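Local coordinates for protein PvdO (Pseudomonas aeruginosa, PDB 5HHA) that binds calcium and takes part in chromophore maturation in the periplasm, with a fold related to the formylglycine-generating enzymes of sulfatases, at residues P116-G121 / P125-D130. Sequence-based numbering, arbitrary orientation.
Sequences PRYQQG and PAVCVD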
loop_
_atom_site.group_PDB
_atom_site.type_symbol
_atom_site.label_atom_id
_atom_site.label_comp_id
_atom_site.label_asym_id
_atom_site.label_seq_id
_atom_site.Cartn_x
_atom_site.Cartn_y
_atom_site.Cartn_z
ATOM N N PRO A 116 -9.733 -11.582 -9.160
ATOM C CA PRO A 116 -8.845 -12.712 -8.899
ATOM C C PRO A 116 -9.626 -14.027 -8.943
ATOM O O PRO A 116 -10.857 -14.005 -9.074
ATOM C CB PRO A 116 -8.361 -12.415 -7.484
ATOM C CG PRO A 116 -9.551 -11.807 -6.837
ATOM C CD PRO A 116 -10.226 -10.979 -7.910
ATOM N N ARG A 117 -8.953 -15.152 -8.772
ATOM C CA ARG A 117 -9.621 -16.457 -8.811
ATOM C C ARG A 117 -10.232 -16.811 -7.461
ATOM O O ARG A 117 -11.175 -17.602 -7.394
ATOM C CB ARG A 117 -8.650 -17.560 -9.193
ATOM C CG ARG A 117 -8.105 -17.467 -10.616
ATOM C CD ARG A 117 -9.210 -17.333 -11.644
ATOM N NE ARG A 117 -9.593 -15.938 -11.830
ATOM C CZ ARG A 117 -10.789 -15.519 -12.234
ATOM N NH1 ARG A 117 -11.749 -16.378 -12.519
ATOM N NH2 ARG A 117 -11.027 -14.227 -12.360
ATOM N N TYR A 118 -9.698 -16.268 -6.375
ATOM C CA TYR A 118 -10.202 -16.545 -5.045
ATOM C C TYR A 118 -11.439 -15.729 -4.750
ATOM O O TYR A 118 -11.718 -14.715 -5.374
ATOM C CB TYR A 118 -9.108 -16.333 -3.981
ATOM C CG TYR A 118 -8.470 -14.943 -3.974
ATOM C CD1 TYR A 118 -9.167 -13.842 -3.527
ATOM C CD2 TYR A 118 -7.158 -14.762 -4.374
ATOM C CE1 TYR A 118 -8.598 -12.582 -3.507
ATOM C CE2 TYR A 118 -6.565 -13.489 -4.335
ATOM C CZ TYR A 118 -7.292 -12.418 -3.905
ATOM O OH TYR A 118 -6.759 -11.130 -3.895
ATOM N N GLN A 119 -12.209 -16.192 -3.769
ATOM C CA GLN A 119 -13.397 -15.470 -3.376
ATOM C C GLN A 119 -13.025 -14.079 -2.869
ATOM O O GLN A 119 -12.156 -13.930 -2.011
ATOM C CB GLN A 119 -14.146 -16.251 -2.293
ATOM C CG GLN A 119 -14.736 -17.565 -2.816
ATOM C CD GLN A 119 -15.347 -18.443 -1.752
ATOM O OE1 GLN A 119 -15.199 -19.677 -1.781
ATOM N NE2 GLN A 119 -16.055 -17.854 -0.869
ATOM N N GLN A 120 -13.732 -13.079 -3.364
ATOM C CA GLN A 120 -13.396 -11.678 -3.114
ATOM C C GLN A 120 -14.664 -10.864 -2.925
ATOM O O GLN A 120 -15.320 -10.447 -3.903
ATOM C CB GLN A 120 -12.591 -11.086 -4.279
ATOM C CG GLN A 120 -12.148 -9.640 -4.051
ATOM C CD GLN A 120 -11.805 -8.938 -5.349
ATOM O OE1 GLN A 120 -12.503 -9.103 -6.362
ATOM N NE2 GLN A 120 -10.743 -8.132 -5.336
ATOM N N GLY A 121 -15.015 -10.616 -1.677
ATOM C CA GLY A 121 -16.136 -9.759 -1.366
ATOM C C GLY A 121 -15.790 -8.285 -1.523
ATOM O O GLY A 121 -14.634 -7.914 -1.773
ATOM N N PRO A 125 -9.451 -6.145 -0.559
ATOM C CA PRO A 125 -8.756 -5.167 -1.405
ATOM C C PRO A 125 -8.986 -5.396 -2.891
ATOM O O PRO A 125 -9.001 -6.533 -3.381
ATOM C CB PRO A 125 -7.270 -5.388 -1.075
ATOM C CG PRO A 125 -7.265 -6.061 0.241
ATOM C CD PRO A 125 -8.528 -6.888 0.308
ATOM N N ALA A 126 -9.108 -4.299 -3.624
ATOM C CA ALA A 126 -9.013 -4.342 -5.077
ATOM C C ALA A 126 -7.642 -4.878 -5.472
ATOM O O ALA A 126 -6.603 -4.507 -4.884
ATOM C CB ALA A 126 -9.192 -2.960 -5.652
ATOM N N VAL A 127 -7.611 -5.738 -6.471
ATOM C CA VAL A 127 -6.376 -6.284 -7.008
ATOM C C VAL A 127 -6.525 -6.375 -8.538
ATOM O O VAL A 127 -7.523 -5.899 -9.105
ATOM C CB VAL A 127 -6.077 -7.670 -6.392
ATOM C CG1 VAL A 127 -5.753 -7.541 -4.905
ATOM C CG2 VAL A 127 -7.233 -8.667 -6.626
ATOM N N CYS A 128 -5.540 -6.971 -9.203
ATOM C CA CYS A 128 -5.637 -7.241 -10.636
ATOM C C CYS A 128 -5.720 -5.958 -11.427
ATOM O O CYS A 128 -6.350 -5.914 -12.497
ATOM C CB CYS A 128 -6.800 -8.203 -10.926
ATOM S SG CYS A 128 -6.497 -9.859 -10.311
ATOM N N VAL A 129 -5.025 -4.941 -10.910
ATOM C CA VAL A 129 -4.860 -3.631 -11.527
ATOM C C VAL A 129 -3.374 -3.343 -11.765
ATOM O O VAL A 129 -2.509 -3.707 -10.947
ATOM C CB VAL A 129 -5.446 -2.512 -10.640
ATOM C CG1 VAL A 129 -6.972 -2.515 -10.687
ATOM C CG2 VAL A 129 -4.928 -2.597 -9.193
ATOM N N ASP A 130 -3.058 -2.709 -12.889
ATOM C CA ASP A 130 -1.683 -2.288 -13.123
ATOM C C ASP A 130 -1.483 -0.848 -12.657
ATOM O O ASP A 130 -2.353 -0.194 -12.125
ATOM C CB ASP A 130 -1.173 -2.556 -14.576
ATOM C CG ASP A 130 -1.703 -1.576 -15.614
ATOM O OD1 ASP A 130 -2.439 -0.649 -15.278
ATOM O OD2 ASP A 130 -1.339 -1.748 -16.813
HETATM O O HOH W 1 -8.586 -9.164 -2.733
HETATM O O HOH W 2 -10.409 -6.278 -7.644
#
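Val127 lays its CG2 methyl against the ring of Pro116, with CG 3.9 Å from that methyl and CB and CD hardly farther, the two side chains crossing at about a right angle. Both belong to one long loop between helices 86-96 and 131-145 of the formylglycine-generating-enzyme-like fold, and the contact is a worked example of how an irregular chain can fold back on itself without strand pairing. Val127 CG2, set between the backbone N and the carbonyl carbon, also meets Tyr118 OH at 3.7 Å. Pro116 CB sits over one face of the tyrosine ring, displaced from the ring's centre toward its edge; Phe196 and Trp254 pack against the ring too, and the tyrosine hydroxyl is hydrogen-bonded to Asp276 O.

Polar groups complete the closure. Gln120, extended with CG anti to the backbone N (chi1 -177°), runs alongside Val127, pointing the other way, and donates from NE2 to Pro125 O at 3.1 Å. The bond is bent, 141° at the hydrogen, and although the acceptor lies near the amide plane, the donor is tilted from the carbonyl plane. Lys115 NZ is hydrogen-bonded to Gln120 OE1, so partners at both ends of the amide should restrict its rotation. One water links Tyr118 OH to Pro125 O, giving that carbonyl a second donor. Another accepts from Gln120 NE2 and Val127 N. At the other end, Cys128 is tied to Cys111 by a disulfide, and its SG lies 3.8 Å from Pro116 N.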